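PDB 7CNE: sphingomyelinase C from Streptomyces griseocarneus, which belongs to the endonuclease/exonuclease/phosphatase family and has the DNase I-like fold of two packed beta sheets flanked by helices. Local coordinates for residues W85-K91 and K113-N119; H150-T154 and D166-F171. One frame throughout, in Å; residues are numbered along the deposited sequence.

Interaction 1 of 2, residues W85-K91 and K113-N119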
ATOM      1  N   TRP A  85      13.973   7.927  -9.661  1.00 19.90           N
ATOM      2  CA  TRP A  85      14.335   6.627  -9.114  1.00 20.77           C
ATOM      3  C   TRP A  85      15.808   6.352  -9.372  1.00 24.83           C
ATOM      4  O   TRP A  85      16.375   6.810 -10.374  1.00 23.22           O
ATOM      5  CB  TRP A  85      13.517   5.494  -9.758  1.00 21.28           C
ATOM      6  CG  TRP A  85      12.034   5.617  -9.592  1.00 21.35           C
ATOM      7  CD1 TRP A  85      11.139   6.095 -10.511  1.00 20.23           C
ATOM      8  CD2 TRP A  85      11.269   5.240  -8.441  1.00 19.38           C
ATOM      9  NE1 TRP A  85       9.867   6.044  -9.997  1.00 20.92           N
ATOM     10  CE2 TRP A  85       9.916   5.529  -8.727  1.00 20.44           C
ATOM     11  CE3 TRP A  85      11.596   4.696  -7.192  1.00 20.00           C
ATOM     12  CZ2 TRP A  85       8.885   5.284  -7.810  1.00 18.00           C
ATOM     13  CZ3 TRP A  85      10.559   4.453  -6.271  1.00 17.62           C
ATOM     14  CH2 TRP A  85       9.227   4.744  -6.598  1.00 16.26           C
ATOM     15  N   ASP A  86      16.419   5.571  -8.475  1.00 24.09           N
ATOM     16  CA  ASP A  86      17.777   5.097  -8.717  1.00 25.90           C
ATOM     17  C   ASP A  86      17.821   3.974  -9.743  1.00 23.38           C
ATOM     18  O   ASP A  86      18.864   3.771 -10.375  1.00 22.75           O
ATOM     19  CB  ASP A  86      18.423   4.635  -7.409  1.00 23.52           C
ATOM     20  CG  ASP A  86      18.633   5.778  -6.446  1.00 25.58           C
ATOM     21  OD1 ASP A  86      19.115   6.838  -6.895  1.00 23.86           O
ATOM     22  OD2 ASP A  86      18.271   5.638  -5.261  1.00 22.51           O
ATOM     23  N   ALA A  87      16.729   3.233  -9.902  1.00 21.22           N
ATOM     24  CA  ALA A  87      16.607   2.229 -10.951  1.00 20.85           C
ATOM     25  C   ALA A  87      15.127   1.941 -11.171  1.00 21.92           C
ATOM     26  O   ALA A  87      14.295   2.181 -10.291  1.00 18.98           O
ATOM     27  CB  ALA A  87      17.370   0.943 -10.600  1.00 20.63           C
ATOM     28  N   THR A  88      14.811   1.459 -12.378  1.00 19.32           N
ATOM     29  CA  THR A  88      13.492   0.942 -12.732  1.00 22.56           C
ATOM     30  C   THR A  88      13.686  -0.444 -13.329  1.00 23.59           C
ATOM     31  O   THR A  88      14.471  -0.602 -14.267  1.00 26.38           O
ATOM     32  CB  THR A  88      12.767   1.845 -13.751  1.00 22.16           C
ATOM     33  OG1 THR A  88      12.477   3.125 -13.177  1.00 19.81           O
ATOM     34  CG2 THR A  88      11.461   1.195 -14.246  1.00 20.77           C
ATOM     35  N   GLY A  89      12.972  -1.444 -12.802  1.00 21.07           N
ATOM     36  CA  GLY A  89      12.997  -2.785 -13.352  1.00 20.40           C
ATOM     37  C   GLY A  89      11.593  -3.307 -13.620  1.00 19.44           C
ATOM     38  O   GLY A  89      10.607  -2.587 -13.466  1.00 19.40           O
ATOM     39  N   GLY A  90      11.528  -4.579 -14.023  1.00 20.03           N
ATOM     40  CA  GLY A  90      10.240  -5.198 -14.315  1.00 20.95           C
ATOM     41  C   GLY A  90       9.659  -4.736 -15.645  1.00 21.07           C
ATOM     42  O   GLY A  90      10.323  -4.071 -16.452  1.00 21.78           O
ATOM     43  N   LYS A  91       8.389  -5.095 -15.877  1.00 20.96           N
ATOM     44  CA  LYS A  91       7.742  -4.856 -17.175  1.00 22.62           C
ATOM     45  C   LYS A  91       7.169  -3.440 -17.286  1.00 24.01           C
ATOM     46  O   LYS A  91       5.992  -3.234 -17.597  1.00 21.45           O
ATOM     47  CB  LYS A  91       6.654  -5.892 -17.435  1.00 26.60           C
ATOM     48  CG  LYS A  91       7.167  -7.188 -18.047  1.00 28.31           C
ATOM     49  CD  LYS A  91       6.060  -8.224 -18.205  1.00 28.31           C
ATOM     50  CE  LYS A  91       6.644  -9.579 -18.570  1.00 27.74           C
ATOM     51  NZ  LYS A  91       5.626 -10.667 -18.534  1.00 29.02           N
ATOM     52  N   LYS A 113      16.386   4.229  -3.642  1.00 18.97           N
ATOM     53  CA  LYS A 113      14.992   3.982  -3.989  1.00 17.68           C
ATOM     54  C   LYS A 113      14.909   3.474  -5.424  1.00 20.34           C
ATOM     55  O   LYS A 113      15.513   4.053  -6.334  1.00 19.11           O
ATOM     56  CB  LYS A 113      14.132   5.241  -3.798  1.00 18.79           C
ATOM     57  CG  LYS A 113      14.693   6.521  -4.412  1.00 24.62           C
ATOM     58  CD  LYS A 113      13.766   7.704  -4.120  1.00 24.14           C
ATOM     59  CE  LYS A 113      14.340   9.009  -4.657  1.00 29.64           C
ATOM     60  NZ  LYS A 113      15.485   9.458  -3.804  1.00 29.67           N
ATOM     61  N   GLU A 114      14.195   2.368  -5.617  1.00 17.66           N
ATOM     62  CA  GLU A 114      13.951   1.832  -6.951  1.00 16.17           C
ATOM     63  C   GLU A 114      12.494   1.428  -7.072  1.00 20.19           C
ATOM     64  O   GLU A 114      11.789   1.246  -6.075  1.00 18.96           O
ATOM     65  CB  GLU A 114      14.797   0.587  -7.275  1.00 21.11           C
ATOM     66  CG  GLU A 114      16.179   0.552  -6.692  1.00 23.59           C
ATOM     67  CD  GLU A 114      16.913  -0.728  -7.050  1.00 25.68           C
ATOM     68  OE1 GLU A 114      16.359  -1.548  -7.823  1.00 21.54           O
ATOM     69  OE2 GLU A 114      18.051  -0.901  -6.565  1.00 28.56           O
ATOM     70  N   GLN A 115      12.060   1.244  -8.316  1.00 15.50           N
ATOM     71  CA  GLN A 115      10.741   0.716  -8.591  1.00 17.31           C
ATOM     72  C   GLN A 115      10.892  -0.497  -9.499  1.00 17.92           C
ATOM     73  O   GLN A 115      11.839  -0.595 -10.285  1.00 16.05           O
ATOM     74  CB  GLN A 115       9.828   1.780  -9.243  1.00 17.37           C
ATOM     75  CG  GLN A 115      10.265   2.188 -10.635  1.00 19.43           C
ATOM     76  CD  GLN A 115       9.295   3.138 -11.300  1.00 20.06           C
ATOM     77  OE1 GLN A 115       8.163   3.317 -10.844  1.00 19.44           O
ATOM     78  NE2 GLN A 115       9.731   3.752 -12.392  1.00 18.33           N
ATOM     79  N   VAL A 116       9.959  -1.426  -9.368  1.00 17.95           N
ATOM     80  CA  VAL A 116       9.894  -2.601 -10.225  1.00 16.84           C
ATOM     81  C   VAL A 116       8.429  -2.793 -10.585  1.00 17.65           C
ATOM     82  O   VAL A 116       7.576  -2.854  -9.695  1.00 16.56           O
ATOM     83  CB  VAL A 116      10.469  -3.856  -9.532  1.00 19.85           C
ATOM     84  CG1 VAL A 116      10.377  -5.079 -10.441  1.00 19.22           C
ATOM     85  CG2 VAL A 116      11.924  -3.619  -9.054  1.00 17.92           C
ATOM     86  N   ILE A 117       8.136  -2.854 -11.876  1.00 16.10           N
ATOM     87  CA  ILE A 117       6.780  -3.114 -12.360  1.00 16.05           C
ATOM     88  C   ILE A 117       6.576  -4.628 -12.419  1.00 16.84           C
ATOM     89  O   ILE A 117       7.475  -5.373 -12.826  1.00 17.50           O
ATOM     90  CB  ILE A 117       6.554  -2.444 -13.734  1.00 17.99           C
ATOM     91  CG1 ILE A 117       6.871  -0.942 -13.673  1.00 21.70           C
ATOM     92  CG2 ILE A 117       5.150  -2.743 -14.323  1.00 17.86           C
ATOM     93  CD1 ILE A 117       6.354  -0.209 -12.460  1.00 21.86           C
ATOM     94  N   PHE A 118       5.409  -5.090 -11.978  1.00 15.45           N
ATOM     95  CA  PHE A 118       5.147  -6.525 -11.894  1.00 17.75           C
ATOM     96  C   PHE A 118       5.224  -7.189 -13.266  1.00 20.81           C
ATOM     97  O   PHE A 118       4.760  -6.643 -14.270  1.00 17.08           O
ATOM     98  CB  PHE A 118       3.763  -6.775 -11.286  1.00 17.10           C
ATOM     99  CG  PHE A 118       3.708  -6.556  -9.812  1.00 19.79           C
ATOM    100  CD1 PHE A 118       4.652  -7.150  -8.976  1.00 19.37           C
ATOM    101  CD2 PHE A 118       2.716  -5.766  -9.248  1.00 15.16           C
ATOM    102  CE1 PHE A 118       4.604  -6.954  -7.608  1.00 19.20           C
ATOM    103  CE2 PHE A 118       2.667  -5.565  -7.875  1.00 18.23           C
ATOM    104  CZ  PHE A 118       3.619  -6.155  -7.056  1.00 18.71           C
ATOM    105  N   ASN A 119       5.816  -8.379 -13.302  1.00 21.66           N
ATOM    106  CA  ASN A 119       5.869  -9.159 -14.534  1.00 22.98           C
ATOM    107  C   ASN A 119       4.576  -9.913 -14.796  1.00 24.34           C
ATOM    108  O   ASN A 119       4.328 -10.311 -15.942  1.00 21.93           O
ATOM    109  CB  ASN A 119       7.035 -10.152 -14.483  1.00 23.24           C
ATOM    110  CG  ASN A 119       8.373  -9.468 -14.436  1.00 23.78           C
ATOM    111  OD1 ASN A 119       8.532  -8.370 -14.970  1.00 25.09           O
ATOM    112  ND2 ASN A 119       9.355 -10.108 -13.796  1.00 22.61           N
TER
HETATM  113  O   HOH W   1      17.805   7.699  -3.521  1.00 28.61           O

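Interaction 2 of 2, residues H150-T154 and D166-F171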
ATOM      1  N   HIS A 150       1.083  -2.636  -4.017  1.00 15.18           N
ATOM      2  CA  HIS A 150      -0.351  -2.864  -4.122  1.00 14.70           C
ATOM      3  C   HIS A 150      -0.482  -4.053  -5.069  1.00 15.24           C
ATOM      4  O   HIS A 150      -0.243  -3.908  -6.267  1.00 16.76           O
ATOM      5  CB  HIS A 150      -1.058  -1.620  -4.670  1.00 15.87           C
ATOM      6  CG  HIS A 150      -2.548  -1.735  -4.723  1.00 15.69           C
ATOM      7  ND1 HIS A 150      -3.341  -0.800  -5.358  1.00 16.02           N
ATOM      8  CD2 HIS A 150      -3.394  -2.662  -4.209  1.00 14.65           C
ATOM      9  CE1 HIS A 150      -4.609  -1.154  -5.246  1.00 18.35           C
ATOM     10  NE2 HIS A 150      -4.670  -2.275  -4.547  1.00 17.99           N
ATOM     11  N   ALA A 151      -0.808  -5.223  -4.538  1.00 15.56           N
ATOM     12  CA  ALA A 151      -0.785  -6.452  -5.321  1.00 15.55           C
ATOM     13  C   ALA A 151      -2.071  -6.619  -6.141  1.00 16.61           C
ATOM     14  O   ALA A 151      -3.037  -5.862  -6.009  1.00 16.63           O
ATOM     15  CB  ALA A 151      -0.565  -7.664  -4.405  1.00 15.90           C
ATOM     16  N   GLN A 152      -2.056  -7.629  -7.012  1.00 17.31           N
ATOM     17  CA  GLN A 152      -3.131  -7.855  -7.977  1.00 18.21           C
ATOM     18  C   GLN A 152      -4.514  -7.883  -7.321  1.00 18.86           C
ATOM     19  O   GLN A 152      -4.747  -8.615  -6.357  1.00 18.59           O
ATOM     20  CB  GLN A 152      -2.875  -9.178  -8.705  1.00 17.21           C
ATOM     21  CG  GLN A 152      -4.048  -9.680  -9.561  1.00 18.71           C
ATOM     22  CD  GLN A 152      -4.217  -8.859 -10.811  1.00 21.05           C
ATOM     23  OE1 GLN A 152      -3.252  -8.624 -11.525  1.00 21.09           O
ATOM     24  NE2 GLN A 152      -5.445  -8.404 -11.083  1.00 21.65           N
ATOM     25  N   SER A 153      -5.443  -7.106  -7.870  1.00 19.68           N
ATOM     26  CA  SER A 153      -6.803  -7.101  -7.354  1.00 21.87           C
ATOM     27  C   SER A 153      -7.608  -8.258  -7.944  1.00 22.83           C
ATOM     28  O   SER A 153      -7.250  -8.845  -8.968  1.00 22.52           O
ATOM     29  CB  SER A 153      -7.499  -5.771  -7.664  1.00 22.77           C
ATOM     30  OG  SER A 153      -7.666  -5.608  -9.066  1.00 29.50           O
ATOM     31  N   THR A 154      -8.703  -8.600  -7.268  1.00 22.67           N
ATOM     32  CA  THR A 154      -9.590  -9.666  -7.739  1.00 27.56           C
ATOM     33  C   THR A 154     -10.567  -9.053  -8.743  1.00 29.34           C
ATOM     34  O   THR A 154     -11.710  -8.711  -8.433  1.00 32.20           O
ATOM     35  CB  THR A 154     -10.280 -10.339  -6.558  1.00 30.97           C
ATOM     36  OG1 THR A 154      -9.272 -10.914  -5.714  1.00 29.75           O
ATOM     37  CG2 THR A 154     -11.214 -11.459  -7.027  1.00 31.89           C
ATOM     38  N   ASP A 166      -1.759 -14.739 -10.105  1.00 20.85           N
ATOM     39  CA  ASP A 166      -0.827 -13.658 -10.385  1.00 21.17           C
ATOM     40  C   ASP A 166      -0.335 -12.986  -9.107  1.00 19.03           C
ATOM     41  O   ASP A 166       0.832 -12.582  -9.047  1.00 19.08           O
ATOM     42  CB  ASP A 166      -1.458 -12.648 -11.342  1.00 20.87           C
ATOM     43  CG  ASP A 166      -1.452 -13.149 -12.771  1.00 23.20           C
ATOM     44  OD1 ASP A 166      -0.716 -14.120 -13.044  1.00 24.14           O
ATOM     45  OD2 ASP A 166      -2.171 -12.590 -13.614  1.00 23.32           O
ATOM     46  N   ARG A 167      -1.178 -12.875  -8.070  1.00 18.89           N
ATOM     47  CA  ARG A 167      -0.661 -12.415  -6.780  1.00 18.03           C
ATOM     48  C   ARG A 167       0.485 -13.301  -6.315  1.00 19.92           C
ATOM     49  O   ARG A 167       1.504 -12.807  -5.816  1.00 18.45           O
ATOM     50  CB  ARG A 167      -1.766 -12.395  -5.714  1.00 18.51           C
ATOM     51  CG  ARG A 167      -2.729 -11.216  -5.805  1.00 21.32           C
ATOM     52  CD  ARG A 167      -3.565 -11.052  -4.544  1.00 17.40           C
ATOM     53  NE  ARG A 167      -4.578 -12.093  -4.369  1.00 22.90           N
ATOM     54  CZ  ARG A 167      -5.797 -12.063  -4.899  1.00 23.61           C
ATOM     55  NH1 ARG A 167      -6.176 -11.048  -5.680  1.00 17.40           N
ATOM     56  NH2 ARG A 167      -6.644 -13.057  -4.646  1.00 21.27           N
ATOM     57  N   SER A 168       0.327 -14.621  -6.447  1.00 18.98           N
ATOM     58  CA  SER A 168       1.392 -15.528  -6.037  1.00 17.16           C
ATOM     59  C   SER A 168       2.686 -15.204  -6.771  1.00 18.50           C
ATOM     60  O   SER A 168       3.751 -15.097  -6.156  1.00 17.41           O
ATOM     61  CB  SER A 168       0.972 -16.979  -6.290  1.00 18.54           C
ATOM     62  OG  SER A 168       2.029 -17.879  -6.014  1.00 19.23           O
ATOM     63  N   ARG A 169       2.606 -15.020  -8.095  1.00 17.80           N
ATOM     64  CA  ARG A 169       3.798 -14.667  -8.861  1.00 19.22           C
ATOM     65  C   ARG A 169       4.341 -13.298  -8.451  1.00 17.57           C
ATOM     66  O   ARG A 169       5.561 -13.087  -8.433  1.00 16.45           O
ATOM     67  CB  ARG A 169       3.487 -14.702 -10.361  1.00 19.58           C
ATOM     68  CG  ARG A 169       3.305 -16.132 -10.918  1.00 20.15           C
ATOM     69  CD  ARG A 169       2.292 -16.198 -12.072  1.00 19.00           C
ATOM     70  NE  ARG A 169       2.210 -17.555 -12.633  1.00 23.13           N
ATOM     71  CZ  ARG A 169       1.526 -18.557 -12.077  1.00 26.25           C
ATOM     72  NH1 ARG A 169       0.847 -18.365 -10.946  1.00 21.34           N
ATOM     73  NH2 ARG A 169       1.506 -19.756 -12.655  1.00 26.82           N
ATOM     74  N   GLN A 170       3.456 -12.351  -8.124  1.00 16.50           N
ATOM     75  CA  GLN A 170       3.932 -11.034  -7.688  1.00 19.94           C
ATOM     76  C   GLN A 170       4.713 -11.133  -6.382  1.00 20.96           C
ATOM     77  O   GLN A 170       5.780 -10.521  -6.238  1.00 18.64           O
ATOM     78  CB  GLN A 170       2.757 -10.063  -7.542  1.00 16.80           C
ATOM     79  CG  GLN A 170       2.103  -9.693  -8.897  1.00 16.84           C
ATOM     80  CD  GLN A 170       0.909  -8.759  -8.749  1.00 18.62           C
ATOM     81  OE1 GLN A 170       0.441  -8.500  -7.633  1.00 18.47           O
ATOM     82  NE2 GLN A 170       0.413  -8.241  -9.876  1.00 17.57           N
ATOM     83  N   PHE A 171       4.198 -11.901  -5.418  1.00 16.59           N
ATOM     84  CA  PHE A 171       4.924 -12.075  -4.162  1.00 18.07           C
ATOM     85  C   PHE A 171       6.260 -12.775  -4.396  1.00 17.56           C
ATOM     86  O   PHE A 171       7.274 -12.422  -3.779  1.00 15.49           O
ATOM     87  CB  PHE A 171       4.082 -12.871  -3.156  1.00 17.90           C
ATOM     88  CG  PHE A 171       2.755 -12.235  -2.811  1.00 19.51           C
ATOM     89  CD1 PHE A 171       2.656 -10.865  -2.584  1.00 17.62           C
ATOM     90  CD2 PHE A 171       1.603 -13.023  -2.697  1.00 17.84           C
ATOM     91  CE1 PHE A 171       1.416 -10.273  -2.249  1.00 19.36           C
ATOM     92  CE2 PHE A 171       0.365 -12.449  -2.365  1.00 18.34           C
ATOM     93  CZ  PHE A 171       0.276 -11.062  -2.147  1.00 19.82           C
TER
HETATM   94  O   HOH W   2      -0.984  -5.462  -9.242  1.00 28.96           O

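Interaction 1 of 2, residues W85-K91 and K113-N119
One face of the Trp85 indole is covered by Gln115, whose CB sits 3.7 Å from the centroid of the six-membered ring, almost on its normal, a CH-pi contact. The Gln115 amide continues over the NE1 side of the indole, CD 3.2 Å from Trp85 NE1, its plane 20° from the ring; at the ring's edge lies the Lys113 carbonyl carbon. Gln115 reaches this place because its CG stands between backbone N and carbonyl carbon (chi1 67°), with the chain extended beyond. In the amide plane, NE2 gives a nearly straight 2.9 Å bond to Thr88 OG1. The same amide holds Gly79 N through OE1 and Ser81 O through NE2, so its rotation is fixed.

Strand 87-90 runs parallel to 113-117 at the edge of a mixed sheet. Gly89 is gripped twice, N to Gln115 O at 2.9 Å and O from Ile117 N at 3.0 Å. Lys91 extends to donate NZ to Asn119 O (2.9 Å) on a lone pair. At the other end Asp86 OD2 accepts Lys113 N at 2.9 Å, and a water joins OD2 to Lys113 NZ. Polar side chains thus secure both ends, while an amide that stacks on the indole and hydrogen-bonds at once ties the middle to the neighbouring loop.

Interaction 2 of 2, residues H150-T154 and D166-F171
Gln152 and Gln170 cross at about a right angle, their amide planes 36° apart, where the loop after strand 142-150 of this DNase I-like fold meets helix 162-180. Extended beyond CG, Gln170 carries its amide from the helix to the loop backbone: OE1 accepts Gln152 N at 2.7 Å, while NE2 donates to Asp120 O and to a water. A glutamine suits this buried position, having both an acceptor and a donor at the end of a long, uncharged chain.

One turn earlier, Arg167 CG lies 3.5 Å from Gln152 CB; the chain then bends at chi3 (-71°) to bring the guanidinium alongside the loop. NH1 serves two acceptors: Gln152 O, 2.9 Å away in the guanidinium plane, and Thr154 OG1, 3.1 Å away and tilted from that plane. NE forms a salt bridge with Glu203, so the group is held from more than one direction.

Small Ala151 packs beside the Gln170 amide, its CB 3.9 Å from Phe171 CE1. Gln152 CG is anti to the backbone N (chi1 169°) and the chain bends at chi2, turning the amide toward the following residue: OE1 takes Cys122 N, and NE2 meets a lone pair of Ser153 O at 2.8 Å.

Overall arrangement
Interaction 1 closes along the chain before interaction 2 opens, and their centres lie 16 Å apart. Interaction 1 lies in a six-stranded mixed sheet, where 87-90 is the edge strand and 110-117 its inner neighbour; strand 131-139 separates them from strand 142-150, and interaction 2 starts where that strand ends. Helix 162-180 joins the two, since Phe177 packs on Glu114 and Val116, and Gln173 on Val116, while its earlier residues grip the loop. The contacts also touch directly, Phe118 CD2 lying 3.4 Å from Gln170 NE2. One helix therefore connects the sheet edge with the loop beyond a more central strand, where His150 NE2 hydrogen-bonds a bound succinic acid.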